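Local coordinates for protein kinase A regulatory subunit, putative (Trypanosoma cruzi, PDB 6HYI) that probably restrains the catalytic subunit of protein kinase A as its regulatory partner, and carries inosine in each of its two cyclic nucleotide-binding domains, at residues A64-D69 and V124-D129; C71-G76 and T118-T123; V210-R215 and T244-V249. All coordinates share one frame; numbering follows the deposited sequence.

From the N terminus, the chain runs through strand 62-67 into contact 1, whose 64-69 segment waits for 124-129 to close the loop. Contact 2 opens just afterwards at 71-76 and closes first, at 118-123, so its loop lies wholly within that of contact 1; helix 111-116 is part of both. The two meet on strands 71-73 and 123-126, neighbours in one sheet, and both reach the inosine of chain B. Contact 3 follows in series in the second cyclic nucleotide-binding domain, pairing 210-215 with 244-249 beside the inosine of chain C. Its centre lies about 46 Å from that of contact 1.

Contact 1 of 3, residues A64-D69 and V124-D129; sequences ATFKHD and VKVCTD. With NOS (inosine), chain B.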
loop_
_atom_site.group_PDB
_atom_site.type_symbol
_atom_site.label_atom_id
_atom_site.label_comp_id
_atom_site.label_asym_id
_atom_site.label_seq_id
_atom_site.Cartn_x
_atom_site.Cartn_y
_atom_site.Cartn_z
ATOM N N ALA A 64 19.659 6.481 -11.043
ATOM C CA ALA A 64 20.732 6.993 -10.205
ATOM C C ALA A 64 21.266 5.869 -9.333
ATOM O O ALA A 64 20.523 4.977 -8.923
ATOM C CB ALA A 64 20.244 8.128 -9.296
ATOM N N THR A 65 22.563 5.914 -9.042
ATOM C CA THR A 65 23.159 4.902 -8.187
ATOM C C THR A 65 23.985 5.546 -7.089
ATOM O O THR A 65 24.501 6.659 -7.234
ATOM C CB THR A 65 24.037 3.907 -8.952
ATOM O OG1 THR A 65 25.189 4.580 -9.470
ATOM C CG2 THR A 65 23.257 3.296 -10.085
ATOM N N PHE A 66 24.107 4.809 -5.994
ATOM C CA PHE A 66 24.777 5.270 -4.797
ATOM C C PHE A 66 25.531 4.110 -4.180
ATOM O O PHE A 66 25.261 2.942 -4.460
ATOM C CB PHE A 66 23.770 5.785 -3.765
ATOM C CG PHE A 66 22.929 6.910 -4.260
ATOM C CD1 PHE A 66 21.707 6.670 -4.860
ATOM C CD2 PHE A 66 23.363 8.220 -4.134
ATOM C CE1 PHE A 66 20.945 7.716 -5.329
ATOM C CE2 PHE A 66 22.594 9.267 -4.594
ATOM C CZ PHE A 66 21.384 9.015 -5.191
ATOM N N LYS A 67 26.477 4.461 -3.319
ATOM C CA LYS A 67 27.301 3.496 -2.613
ATOM C C LYS A 67 27.017 3.570 -1.120
ATOM O O LYS A 67 26.497 4.564 -0.611
ATOM C CB LYS A 67 28.790 3.784 -2.851
ATOM C CG LYS A 67 29.254 3.616 -4.288
ATOM C CD LYS A 67 30.698 4.089 -4.428
ATOM C CE LYS A 67 31.279 3.788 -5.805
ATOM N NZ LYS A 67 31.603 2.345 -5.995
ATOM N N HIS A 68 27.391 2.499 -0.419
ATOM C CA HIS A 68 27.311 2.472 1.032
ATOM C C HIS A 68 27.831 3.777 1.617
ATOM O O HIS A 68 28.899 4.267 1.231
ATOM C CB HIS A 68 28.154 1.306 1.559
ATOM C CG HIS A 68 28.068 1.132 3.041
ATOM N ND1 HIS A 68 29.005 1.654 3.906
ATOM C CD2 HIS A 68 27.149 0.506 3.813
ATOM C CE1 HIS A 68 28.668 1.356 5.147
ATOM N NE2 HIS A 68 27.546 0.660 5.120
ATOM N N ASP A 69 27.060 4.343 2.547
ATOM C CA ASP A 69 27.356 5.550 3.303
ATOM C C ASP A 69 27.074 6.834 2.526
ATOM O O ASP A 69 27.178 7.917 3.109
ATOM C CB ASP A 69 28.782 5.594 3.892
ATOM C CG ASP A 69 28.898 4.843 5.213
ATOM O OD1 ASP A 69 27.859 4.429 5.776
ATOM O OD2 ASP A 69 30.039 4.680 5.702
ATOM N N VAL A 124 19.008 10.591 4.512
ATOM C CA VAL A 124 18.782 9.280 3.914
ATOM C C VAL A 124 20.155 8.752 3.540
ATOM O O VAL A 124 20.799 9.294 2.637
ATOM C CB VAL A 124 17.887 9.384 2.673
ATOM C CG1 VAL A 124 17.652 8.021 2.052
ATOM C CG2 VAL A 124 16.552 10.048 3.013
ATOM N N LYS A 125 20.607 7.694 4.214
ATOM C CA LYS A 125 21.985 7.220 4.090
ATOM C C LYS A 125 21.991 5.762 3.654
ATOM O O LYS A 125 21.429 4.901 4.337
ATOM C CB LYS A 125 22.712 7.388 5.424
ATOM C CG LYS A 125 24.213 7.218 5.353
ATOM C CD LYS A 125 24.833 7.558 6.699
ATOM C CE LYS A 125 26.342 7.406 6.669
ATOM N NZ LYS A 125 26.987 8.482 5.864
ATOM N N VAL A 126 22.655 5.479 2.529
ATOM C CA VAL A 126 22.664 4.121 1.990
ATOM C C VAL A 126 23.373 3.185 2.959
ATOM O O VAL A 126 24.486 3.472 3.418
ATOM C CB VAL A 126 23.343 4.128 0.613
ATOM C CG1 VAL A 126 23.479 2.713 0.069
ATOM C CG2 VAL A 126 22.550 4.998 -0.349
ATOM N N CYS A 127 22.751 2.041 3.257
ATOM C CA CYS A 127 23.342 1.088 4.192
ATOM C C CYS A 127 23.638 -0.281 3.600
ATOM O O CYS A 127 24.160 -1.146 4.314
ATOM C CB CYS A 127 22.503 0.954 5.472
ATOM S SG CYS A 127 20.804 0.445 5.200
ATOM N N THR A 128 23.328 -0.508 2.334
ATOM C CA THR A 128 23.799 -1.676 1.606
ATOM C C THR A 128 25.043 -1.295 0.805
ATOM O O THR A 128 25.442 -0.133 0.748
ATOM C CB THR A 128 22.696 -2.214 0.690
ATOM O OG1 THR A 128 22.117 -1.122 -0.039
ATOM C CG2 THR A 128 21.604 -2.899 1.513
ATOM N N ASP A 129 25.670 -2.297 0.183
ATOM C CA ASP A 129 26.870 -2.007 -0.602
ATOM C C ASP A 129 26.579 -0.977 -1.688
ATOM O O ASP A 129 27.384 -0.069 -1.933
ATOM C CB ASP A 129 27.432 -3.287 -1.218
ATOM C CG ASP A 129 28.058 -4.206 -0.190
ATOM O OD1 ASP A 129 28.582 -3.700 0.824
ATOM O OD2 ASP A 129 28.029 -5.434 -0.405
HETATM N N9 NOS B . 11.317 10.052 6.227
HETATM C C4 NOS B . 10.790 9.134 6.864
HETATM N N3 NOS B . 10.568 7.851 6.677
HETATM C C2 NOS B . 9.978 7.107 7.644
HETATM N N1 NOS B . 9.595 7.676 8.818
HETATM C C6 NOS B . 9.798 8.959 9.029
HETATM O O6 NOS B . 9.461 9.442 10.073
HETATM C C5 NOS B . 10.406 9.711 8.065
HETATM N N7 NOS B . 10.786 11.083 7.949
HETATM C C8 NOS B . 11.348 11.192 6.715
HETATM C "C5'" NOS B . 13.783 12.662 3.853
HETATM O "O5'" NOS B . 13.203 13.425 4.902
HETATM C "C4'" NOS B . 12.966 11.431 3.551
HETATM O "O4'" NOS B . 13.065 10.475 4.648
HETATM C "C1'" NOS B . 11.821 9.916 4.874
HETATM C "C2'" NOS B . 10.906 10.285 3.745
HETATM O "O2'" NOS B . 11.084 9.375 2.663
HETATM C "C3'" NOS B . 11.464 11.652 3.395
HETATM O "O3'" NOS B . 11.100 12.127 2.114
HETATM O O HOH W 1 25.584 -1.721 6.679
HETATM O O HOH W 2 25.382 3.627 6.028
#
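His68 lays the edge of its imidazole against the backbone of 127-128, at one end of the first cyclic nucleotide-binding domain's beta sandwich, where the turns after strands 62-67 and 123-126 meet. With CG anti to the backbone N (chi1 -176°), the ring has Thr128 O and Cys127 O near its plane; CD2 stands 3.5 Å from Cys127 O. On the backbone, His68 N donates to Asp129 O (3.0 Å), and Asp69 N makes a straighter bond to Val126 O (2.9 Å, 164° at the hydrogen).

Val126 points its side chain toward 66-67: CG2 packs on Phe66 CB at 3.7 Å, while CB and CG1 lie against Lys67 O. The phenyl ring itself leads away to Ile72 and Leu131. Lys125 runs extended until a bend at its last torsion (chi4 71°) swings NZ onto Asp69 O at 2.8 Å. The Asp69 carboxylate lies beyond salt-bridge range of that ammonium, which may still favour its negative charge. A water instead joins the two segments, donating to Asp69 OD1 at 2.6 Å and to Val126 O.

Contact 2 of 3, residues C71-G76 and T118-T123; sequences CIMEAG and TPVVAT. With NOS (inosine), chain B.
This is a loop-to-loop contact beside the ribose 5' end of the nucleotide site: the chain leaving strand 71-73 meets the segment between helix 111-116 and strand 123-126, which belongs to the phosphate-binding cassette region of a cyclic nucleotide-binding domain. Two hydrogen bonds join them. Ala75 N points almost straight at Thr123 OG1 (3.1 Å, 175° at the hydrogen), and Gly76 N donates to Val120 O at 2.8 Å. The threonine's first torsion (chi1 -66°) divides its branches: OG1 goes to Ala75 N, while CG2 spreads over Met73 O and touches Cys71 SG at 3.7 Å.

Buried Val120 packs against Met73 and Glu74. Its CB and CG1 press on Glu74 O, each at 3.4 Å, and CG1 also meets Met73 CG, the two side chains crossing at a slant. Met73 starts with CG between its backbone N and carbonyl carbon (chi1 54°) and runs extended to SD, carrying the sulfur to the ribose; the bend at chi3 turns only CE. The backbone angles at Gly76 would jam a CB against Ala75 O, which calls for glycine; its carbonyl rests on Pro119 CB.

The inosine of chain B is held here by backbone: Ala122 N donates to its O5', with a longer, weak bond from Val121 N. Glu113, Glu111, Gly110 and Lys95 complete the site. Beside that hydroxyl, Met73 SD lies 3.7 Å from the inosine C5'.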
loop_
_atom_site.group_PDB
_atom_site.type_symbol
_atom_site.label_atom_id
_atom_site.label_comp_id
_atom_site.label_asym_id
_atom_site.label_seq_id
_atom_site.Cartn_x
_atom_site.Cartn_y
_atom_site.Cartn_z
ATOM N N CYS A 71 24.874 9.804 1.219
ATOM C CA CYS A 71 23.619 10.441 1.601
ATOM C C CYS A 71 22.859 10.823 0.339
ATOM O O CYS A 71 23.312 11.675 -0.430
ATOM C CB CYS A 71 23.874 11.661 2.475
ATOM S SG CYS A 71 24.487 11.193 4.084
ATOM N N ILE A 72 21.704 10.189 0.123
ATOM C CA ILE A 72 20.858 10.566 -1.003
ATOM C C ILE A 72 20.344 11.981 -0.812
ATOM O O ILE A 72 20.260 12.770 -1.760
ATOM C CB ILE A 72 19.705 9.567 -1.170
ATOM C CG1 ILE A 72 20.258 8.189 -1.538
ATOM C CG2 ILE A 72 18.743 10.061 -2.234
ATOM C CD1 ILE A 72 19.209 7.114 -1.579
ATOM N N MET A 73 19.996 12.320 0.422
ATOM C CA MET A 73 19.655 13.681 0.794
ATOM C C MET A 73 20.011 13.840 2.261
ATOM O O MET A 73 20.134 12.860 3.000
ATOM C CB MET A 73 18.175 13.982 0.526
ATOM C CG MET A 73 17.220 12.994 1.187
ATOM S SD MET A 73 15.518 13.143 0.594
ATOM C CE MET A 73 15.660 12.350 -1.002
ATOM N N GLU A 74 20.208 15.083 2.674
ATOM C CA GLU A 74 20.655 15.368 4.026
ATOM C C GLU A 74 19.709 16.364 4.667
ATOM O O GLU A 74 19.253 17.307 4.014
ATOM C CB GLU A 74 22.076 15.933 4.033
ATOM C CG GLU A 74 23.100 14.939 3.507
ATOM C CD GLU A 74 24.500 15.508 3.457
ATOM O OE1 GLU A 74 24.782 16.459 4.213
ATOM O OE2 GLU A 74 25.316 15.001 2.659
ATOM N N ALA A 75 19.427 16.141 5.946
ATOM C CA ALA A 75 18.496 16.987 6.671
ATOM C C ALA A 75 18.873 18.448 6.489
ATOM O O ALA A 75 20.039 18.826 6.637
ATOM C CB ALA A 75 18.516 16.614 8.152
ATOM N N GLY A 76 17.878 19.266 6.150
ATOM C CA GLY A 76 18.054 20.689 5.981
ATOM C C GLY A 76 18.256 21.141 4.550
ATOM O O GLY A 76 18.126 22.339 4.272
ATOM N N THR A 118 8.760 21.396 2.093
ATOM C CA THR A 118 9.621 21.692 3.218
ATOM C C THR A 118 11.017 21.202 2.893
ATOM O O THR A 118 11.182 20.263 2.102
ATOM C CB THR A 118 9.092 21.035 4.509
ATOM O OG1 THR A 118 9.802 21.544 5.644
ATOM C CG2 THR A 118 9.208 19.512 4.458
ATOM N N PRO A 119 12.050 21.839 3.442
ATOM C CA PRO A 119 13.406 21.313 3.271
ATOM C C PRO A 119 13.492 19.896 3.820
ATOM O O PRO A 119 12.666 19.465 4.626
ATOM C CB PRO A 119 14.282 22.279 4.081
ATOM C CG PRO A 119 13.340 23.002 4.995
ATOM C CD PRO A 119 12.018 23.050 4.279
ATOM N N VAL A 120 14.514 19.170 3.363
ATOM C CA VAL A 120 14.671 17.774 3.745
ATOM C C VAL A 120 14.592 17.637 5.252
ATOM O O VAL A 120 15.266 18.353 6.002
ATOM C CB VAL A 120 15.992 17.211 3.193
ATOM C CG1 VAL A 120 16.216 15.809 3.732
ATOM C CG2 VAL A 120 15.985 17.228 1.682
ATOM N N VAL A 121 13.761 16.707 5.700
ATOM C CA VAL A 121 13.504 16.526 7.121
ATOM C C VAL A 121 14.503 15.582 7.765
ATOM O O VAL A 121 14.934 15.807 8.899
ATOM C CB VAL A 121 12.060 16.040 7.320
ATOM C CG1 VAL A 121 11.878 15.512 8.734
ATOM C CG2 VAL A 121 11.083 17.161 7.006
ATOM N N ALA A 122 14.874 14.510 7.071
ATOM C CA ALA A 122 15.755 13.493 7.618
ATOM C C ALA A 122 16.832 13.162 6.599
ATOM O O ALA A 122 16.619 13.264 5.390
ATOM C CB ALA A 122 14.985 12.210 7.939
ATOM N N THR A 123 17.998 12.776 7.102
ATOM C CA THR A 123 19.059 12.282 6.240
ATOM C C THR A 123 18.743 10.863 5.782
ATOM O O THR A 123 18.240 10.043 6.549
ATOM C CB THR A 123 20.386 12.328 6.996
ATOM O OG1 THR A 123 20.713 13.696 7.248
ATOM C CG2 THR A 123 21.516 11.693 6.191
HETATM N N9 NOS B . 11.317 10.052 6.227
HETATM C C4 NOS B . 10.790 9.134 6.864
HETATM N N3 NOS B . 10.568 7.851 6.677
HETATM C C2 NOS B . 9.978 7.107 7.644
HETATM N N1 NOS B . 9.595 7.676 8.818
HETATM C C6 NOS B . 9.798 8.959 9.029
HETATM O O6 NOS B . 9.461 9.442 10.073
HETATM C C5 NOS B . 10.406 9.711 8.065
HETATM N N7 NOS B . 10.786 11.083 7.949
HETATM C C8 NOS B . 11.348 11.192 6.715
HETATM C "C5'" NOS B . 13.783 12.662 3.853
HETATM O "O5'" NOS B . 13.203 13.425 4.902
HETATM C "C4'" NOS B . 12.966 11.431 3.551
HETATM O "O4'" NOS B . 13.065 10.475 4.648
HETATM C "C1'" NOS B . 11.821 9.916 4.874
HETATM C "C2'" NOS B . 10.906 10.285 3.745
HETATM O "O2'" NOS B . 11.084 9.375 2.663
HETATM C "C3'" NOS B . 11.464 11.652 3.395
HETATM O "O3'" NOS B . 11.100 12.127 2.114
#

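Contact 3 of 3, residues V210-R215 and T244-V249; sequences VEVIGR and TVADVV. With NOS (inosine), chain C.
The guanidinium of Arg215 turns its NH1-NH2 edge to Asp247, so that OD2 lies in the guanidinium plane and takes both nitrogens, each at 2.9 Å. The two planes are inclined by 42°: NH2 reaches OD2 on its syn side, NH1 from above the carboxylate. A bend at the arginine's second torsion (chi2 -65°) brings the group back over its own strand, where NH1 also donates to Gly214 O. The other oxygen, Asp247 OD1, accepts from Tyr195 N, so both oxygens of this buried carboxylate are engaged, an arrangement that probably favours its charged form.

Alongside the salt bridge, strands 210-215 and 247-249 run antiparallel. Glu211 with Val249 and Ile213 with Asp247 are hydrogen-bonded pairs, each with two backbone bonds; Val212 with Val248 is the non-hydrogen-bonded pair between them. On the salt-bridge face, Ile213 CD1 leans diagonally onto Val249 CG2 at 3.7 Å, and Glu211 CG lies alongside Val249 CB.

The opposite face carries Val212 and Val248 and meets the inosine of chain C. Val212 CG1 touches both Ala246 CB (3.6 Å) and the inosine N9 (3.7 Å), while Val248 CG2 approaches the ribose O4'. Val245 N donates to O5' at 3.1 Å. A valine-lined sheet face against the nucleoside, with a backbone amide, Val245 N, at its 5' hydroxyl, is the nucleotide pocket of a cyclic nucleotide-binding domain's beta sandwich.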
loop_
_atom_site.group_PDB
_atom_site.type_symbol
_atom_site.label_atom_id
_atom_site.label_comp_id
_atom_site.label_asym_id
_atom_site.label_seq_id
_atom_site.Cartn_x
_atom_site.Cartn_y
_atom_site.Cartn_z
ATOM N N VAL A 210 -20.554 -6.894 9.324
ATOM C CA VAL A 210 -20.537 -7.865 8.237
ATOM C C VAL A 210 -20.598 -9.255 8.845
ATOM O O VAL A 210 -20.241 -9.468 10.004
ATOM C CB VAL A 210 -19.272 -7.754 7.364
ATOM C CG1 VAL A 210 -19.147 -6.345 6.786
ATOM C CG2 VAL A 210 -18.019 -8.107 8.190
ATOM N N GLU A 211 -21.027 -10.212 8.031
ATOM C CA GLU A 211 -20.995 -11.621 8.391
ATOM C C GLU A 211 -20.084 -12.379 7.435
ATOM O O GLU A 211 -20.087 -12.132 6.224
ATOM C CB GLU A 211 -22.407 -12.236 8.433
ATOM C CG GLU A 211 -23.192 -12.221 7.137
ATOM C CD GLU A 211 -24.591 -12.829 7.299
ATOM O OE1 GLU A 211 -25.402 -12.746 6.352
ATOM O OE2 GLU A 211 -24.877 -13.388 8.377
ATOM N N VAL A 212 -19.302 -13.295 7.988
ATOM C CA VAL A 212 -18.430 -14.167 7.213
ATOM C C VAL A 212 -19.164 -15.486 7.016
ATOM O O VAL A 212 -19.572 -16.127 7.994
ATOM C CB VAL A 212 -17.095 -14.389 7.936
ATOM C CG1 VAL A 212 -16.207 -15.341 7.146
ATOM C CG2 VAL A 212 -16.414 -13.053 8.147
ATOM N N ILE A 213 -19.313 -15.899 5.760
ATOM C CA ILE A 213 -20.081 -17.093 5.399
ATOM C C ILE A 213 -19.150 -18.070 4.696
ATOM O O ILE A 213 -18.748 -17.850 3.543
ATOM C CB ILE A 213 -21.302 -16.754 4.529
ATOM C CG1 ILE A 213 -22.137 -15.668 5.220
ATOM C CG2 ILE A 213 -22.148 -18.016 4.252
ATOM C CD1 ILE A 213 -23.371 -15.267 4.456
ATOM N N GLY A 214 -18.796 -19.149 5.386
ATOM C CA GLY A 214 -17.943 -20.167 4.818
ATOM C C GLY A 214 -18.761 -21.239 4.138
ATOM O O GLY A 214 -19.944 -21.070 3.839
ATOM N N ARG A 215 -18.099 -22.357 3.871
ATOM C CA ARG A 215 -18.751 -23.552 3.363
ATOM C C ARG A 215 -18.438 -24.697 4.313
ATOM O O ARG A 215 -17.277 -24.884 4.703
ATOM C CB ARG A 215 -18.255 -23.885 1.955
ATOM C CG ARG A 215 -18.502 -22.766 0.936
ATOM C CD ARG A 215 -19.990 -22.521 0.710
ATOM N NE ARG A 215 -20.211 -21.501 -0.316
ATOM C CZ ARG A 215 -20.341 -20.197 -0.071
ATOM N NH1 ARG A 215 -20.293 -19.724 1.172
ATOM N NH2 ARG A 215 -20.527 -19.356 -1.083
ATOM N N THR A 244 -10.379 -16.751 -2.237
ATOM C CA THR A 244 -11.158 -16.509 -1.032
ATOM C C THR A 244 -11.912 -17.765 -0.623
ATOM O O THR A 244 -12.366 -18.558 -1.455
ATOM C CB THR A 244 -12.149 -15.365 -1.225
ATOM O OG1 THR A 244 -13.054 -15.707 -2.275
ATOM C CG2 THR A 244 -11.420 -14.067 -1.582
ATOM N N VAL A 245 -12.045 -17.930 0.690
ATOM C CA VAL A 245 -12.626 -19.123 1.281
ATOM C C VAL A 245 -13.901 -18.823 2.049
ATOM O O VAL A 245 -14.410 -19.684 2.764
ATOM C CB VAL A 245 -11.604 -19.893 2.139
ATOM C CG1 VAL A 245 -10.398 -20.335 1.275
ATOM C CG2 VAL A 245 -11.162 -19.060 3.309
ATOM N N ALA A 246 -14.446 -17.627 1.891
ATOM C CA ALA A 246 -15.707 -17.283 2.509
ATOM C C ALA A 246 -16.282 -16.109 1.743
ATOM O O ALA A 246 -15.547 -15.337 1.111
ATOM C CB ALA A 246 -15.510 -16.909 3.980
ATOM N N ASP A 247 -17.603 -15.985 1.803
ATOM C CA ASP A 247 -18.247 -14.727 1.477
ATOM C C ASP A 247 -18.160 -13.804 2.678
ATOM O O ASP A 247 -18.107 -14.252 3.827
ATOM C CB ASP A 247 -19.736 -14.940 1.222
ATOM C CG ASP A 247 -20.012 -15.965 0.157
ATOM O OD1 ASP A 247 -19.557 -15.771 -0.990
ATOM O OD2 ASP A 247 -20.704 -16.961 0.468
ATOM N N VAL A 248 -18.170 -12.503 2.418
ATOM C CA VAL A 248 -18.358 -11.515 3.471
ATOM C C VAL A 248 -19.500 -10.628 3.020
ATOM O O VAL A 248 -19.438 -10.038 1.932
ATOM C CB VAL A 248 -17.094 -10.686 3.747
ATOM C CG1 VAL A 248 -17.371 -9.692 4.852
ATOM C CG2 VAL A 248 -15.930 -11.604 4.140
ATOM N N VAL A 249 -20.562 -10.584 3.820
ATOM C CA VAL A 249 -21.826 -9.954 3.447
ATOM C C VAL A 249 -22.126 -8.843 4.442
ATOM O O VAL A 249 -22.032 -9.050 5.656
ATOM C CB VAL A 249 -22.961 -10.994 3.453
ATOM C CG1 VAL A 249 -24.266 -10.367 2.978
ATOM C CG2 VAL A 249 -22.575 -12.192 2.590
HETATM N N9 NOS C . -12.519 -15.264 6.778
HETATM C C4 NOS C . -12.599 -15.415 8.017
HETATM N N3 NOS C . -12.786 -14.615 9.055
HETATM C C2 NOS C . -12.850 -15.150 10.299
HETATM N N1 NOS C . -12.716 -16.485 10.509
HETATM C C6 NOS C . -12.514 -17.311 9.506
HETATM O O6 NOS C . -12.387 -18.486 9.756
HETATM C C5 NOS C . -12.464 -16.783 8.238
HETATM N N7 NOS C . -12.286 -17.345 6.932
HETATM C C8 NOS C . -12.324 -16.287 6.080
HETATM C "C5'" NOS C . -12.379 -14.221 2.588
HETATM O "O5'" NOS C . -11.926 -15.556 2.728
HETATM C "C4'" NOS C . -12.213 -13.452 3.871
HETATM O "O4'" NOS C . -13.158 -13.942 4.875
HETATM C "C1'" NOS C . -12.531 -13.969 6.108
HETATM C "C2'" NOS C . -11.207 -13.272 5.993
HETATM O "O2'" NOS C . -11.351 -11.862 6.151
HETATM C "C3'" NOS C . -10.863 -13.599 4.556
HETATM O "O3'" NOS C . -9.856 -12.770 4.013
#